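PDB 7COK: 5-ketofructose reductase from Gluconobacter sp., which catalyses the reduction of 5-ketofructose, probably to fructose with NADPH as hydride donor, and belongs to the shikimate dehydrogenase family. Local coordinates for residues 91-96 against 253-258. Sequence-based numbering, arbitrary orientation.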
loop_
_atom_site.group_PDB
_atom_site.type_symbol
_atom_site.label_atom_id
_atom_site.label_comp_id
_atom_site.label_asym_id
_atom_site.label_seq_id
_atom_site.Cartn_x
_atom_site.Cartn_y
_atom_site.Cartn_z
ATOM N N ALA A 91 -24.745 -1.770 6.031
ATOM C CA ALA A 91 -23.392 -2.251 5.850
ATOM C C ALA A 91 -22.723 -1.453 4.733
ATOM O O ALA A 91 -23.403 -0.967 3.827
ATOM C CB ALA A 91 -23.399 -3.743 5.540
ATOM N N VAL A 92 -21.394 -1.357 4.812
ATOM C CA VAL A 92 -20.559 -0.633 3.861
ATOM C C VAL A 92 -19.387 -1.530 3.431
ATOM O O VAL A 92 -18.708 -2.157 4.260
ATOM C CB VAL A 92 -20.019 0.663 4.522
ATOM C CG1 VAL A 92 -18.801 1.198 3.770
ATOM C CG2 VAL A 92 -21.087 1.735 4.562
ATOM N N ASN A 93 -19.139 -1.574 2.127
ATOM C CA ASN A 93 -18.018 -2.318 1.591
ATOM C C ASN A 93 -17.073 -1.448 0.764
ATOM O O ASN A 93 -16.077 -1.961 0.312
ATOM C CB ASN A 93 -18.494 -3.493 0.734
ATOM C CG ASN A 93 -19.127 -3.030 -0.566
ATOM O OD1 ASN A 93 -20.146 -2.362 -0.553
ATOM N ND2 ASN A 93 -18.522 -3.372 -1.680
ATOM N N CYS A 94 -17.398 -0.169 0.547
ATOM C CA CYS A 94 -16.593 0.712 -0.289
ATOM C C CYS A 94 -16.590 2.092 0.330
ATOM O O CYS A 94 -17.645 2.741 0.448
ATOM C CB CYS A 94 -17.198 0.769 -1.678
ATOM S SG CYS A 94 -16.320 1.872 -2.838
ATOM N N VAL A 95 -15.410 2.523 0.740
ATOM C CA VAL A 95 -15.239 3.820 1.405
ATOM C C VAL A 95 -14.425 4.729 0.512
ATOM O O VAL A 95 -13.376 4.340 0.031
ATOM C CB VAL A 95 -14.560 3.670 2.800
ATOM C CG1 VAL A 95 -14.318 5.049 3.460
ATOM C CG2 VAL A 95 -15.403 2.782 3.709
ATOM N N ALA A 96 -14.908 5.948 0.299
ATOM C CA ALA A 96 -14.142 6.980 -0.370
ATOM C C ALA A 96 -13.595 7.922 0.674
ATOM O O ALA A 96 -14.274 8.185 1.680
ATOM C CB ALA A 96 -15.018 7.760 -1.327
ATOM N N VAL A 253 -16.790 -7.849 -11.578
ATOM C CA VAL A 253 -16.098 -6.853 -12.380
ATOM C C VAL A 253 -16.801 -5.504 -12.285
ATOM O O VAL A 253 -16.157 -4.478 -12.027
ATOM C CB VAL A 253 -15.936 -7.342 -13.829
ATOM C CG1 VAL A 253 -15.417 -6.230 -14.735
ATOM C CG2 VAL A 253 -14.982 -8.525 -13.861
ATOM N N ASN A 254 -18.119 -5.514 -12.448
ATOM C CA ASN A 254 -18.893 -4.271 -12.333
ATOM C C ASN A 254 -18.748 -3.592 -10.991
ATOM O O ASN A 254 -18.709 -2.369 -10.918
ATOM C CB ASN A 254 -20.369 -4.488 -12.671
ATOM C CG ASN A 254 -20.595 -4.688 -14.153
ATOM O OD1 ASN A 254 -19.856 -4.132 -14.980
ATOM N ND2 ASN A 254 -21.622 -5.458 -14.510
ATOM N N GLN A 255 -18.688 -4.387 -9.931
ATOM C CA GLN A 255 -18.530 -3.850 -8.585
ATOM C C GLN A 255 -17.177 -3.134 -8.446
ATOM O O GLN A 255 -17.081 -2.048 -7.859
ATOM C CB GLN A 255 -18.600 -4.990 -7.593
ATOM C CG GLN A 255 -18.574 -4.537 -6.161
ATOM C CD GLN A 255 -19.170 -5.571 -5.226
ATOM O OE1 GLN A 255 -19.471 -5.242 -4.092
ATOM N NE2 GLN A 255 -19.360 -6.819 -5.706
ATOM N N GLY A 256 -16.138 -3.741 -9.004
ATOM C CA GLY A 256 -14.807 -3.103 -9.026
ATOM C C GLY A 256 -14.792 -1.837 -9.846
ATOM O O GLY A 256 -14.134 -0.860 -9.465
ATOM N N VAL A 257 -15.461 -1.867 -11.003
ATOM C CA VAL A 257 -15.570 -0.670 -11.851
ATOM C C VAL A 257 -16.266 0.471 -11.103
ATOM O O VAL A 257 -15.759 1.602 -11.068
ATOM C CB VAL A 257 -16.276 -0.959 -13.187
ATOM C CG1 VAL A 257 -16.604 0.333 -13.963
ATOM C CG2 VAL A 257 -15.429 -1.886 -14.043
ATOM N N ILE A 258 -17.419 0.169 -10.496
ATOM C CA ILE A 258 -18.159 1.166 -9.718
ATOM C C ILE A 258 -17.333 1.741 -8.569
ATOM O O ILE A 258 -17.353 2.958 -8.369
ATOM C CB ILE A 258 -19.510 0.586 -9.239
ATOM C CG1 ILE A 258 -20.453 0.361 -10.431
ATOM C CG2 ILE A 258 -20.185 1.472 -8.182
ATOM C CD1 ILE A 258 -21.499 -0.706 -10.163
#
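The Asn93 and Gln255 side chains approach from opposite directions, and their amide groups come close across a gap that separates their CA atoms by 10.3 Å. Asn93 ND2 and the modelled Gln255 OE1 lie 3.2 Å apart, a close polar pair that stays undecided because the Gln255 amide is probably turned over. No other residue pair comes within 4.5 Å, and the two segments together bury just 69 Å². The amide planes are 73° apart, so the two groups meet nearly crosswise rather than stacked.

Each side chain reaches the gap differently. The short Asn93 starts on a CB directed at the helix, with CG lying between the backbone N and the carbonyl carbon (chi1 70°). Gln255 compensates for a CB that does not point across: CG is anti to the backbone N (chi1 -175°), and the extended chain carries its amide forward. Further along, Cys94 SG and Ile258 O remain well apart, evidence that the approach is confined to two side-chain ends.

Asn93 is held by several bonds. Its OD1 accepts a hydrogen bond from Thr107 N and its O one from Asn66 ND2, while Asn93 and Cys94 together oppose His105 in a classic beta bulge. The modelled Gln255 OE1 also lies near the Asp108 OD1 oxygen, consistent with a turned-over amide. Asn93, Asp108 and Gln255 match positions that line the substrate site in shikimate dehydrogenases, and so probably line the pocket in the cleft between the two domains. Chemically, both polar atoms of the Asn93 amide have hydrogen-bond partners, which holds that group in place; the Gln255 amide can be located, but its O and N cannot be told apart with confidence.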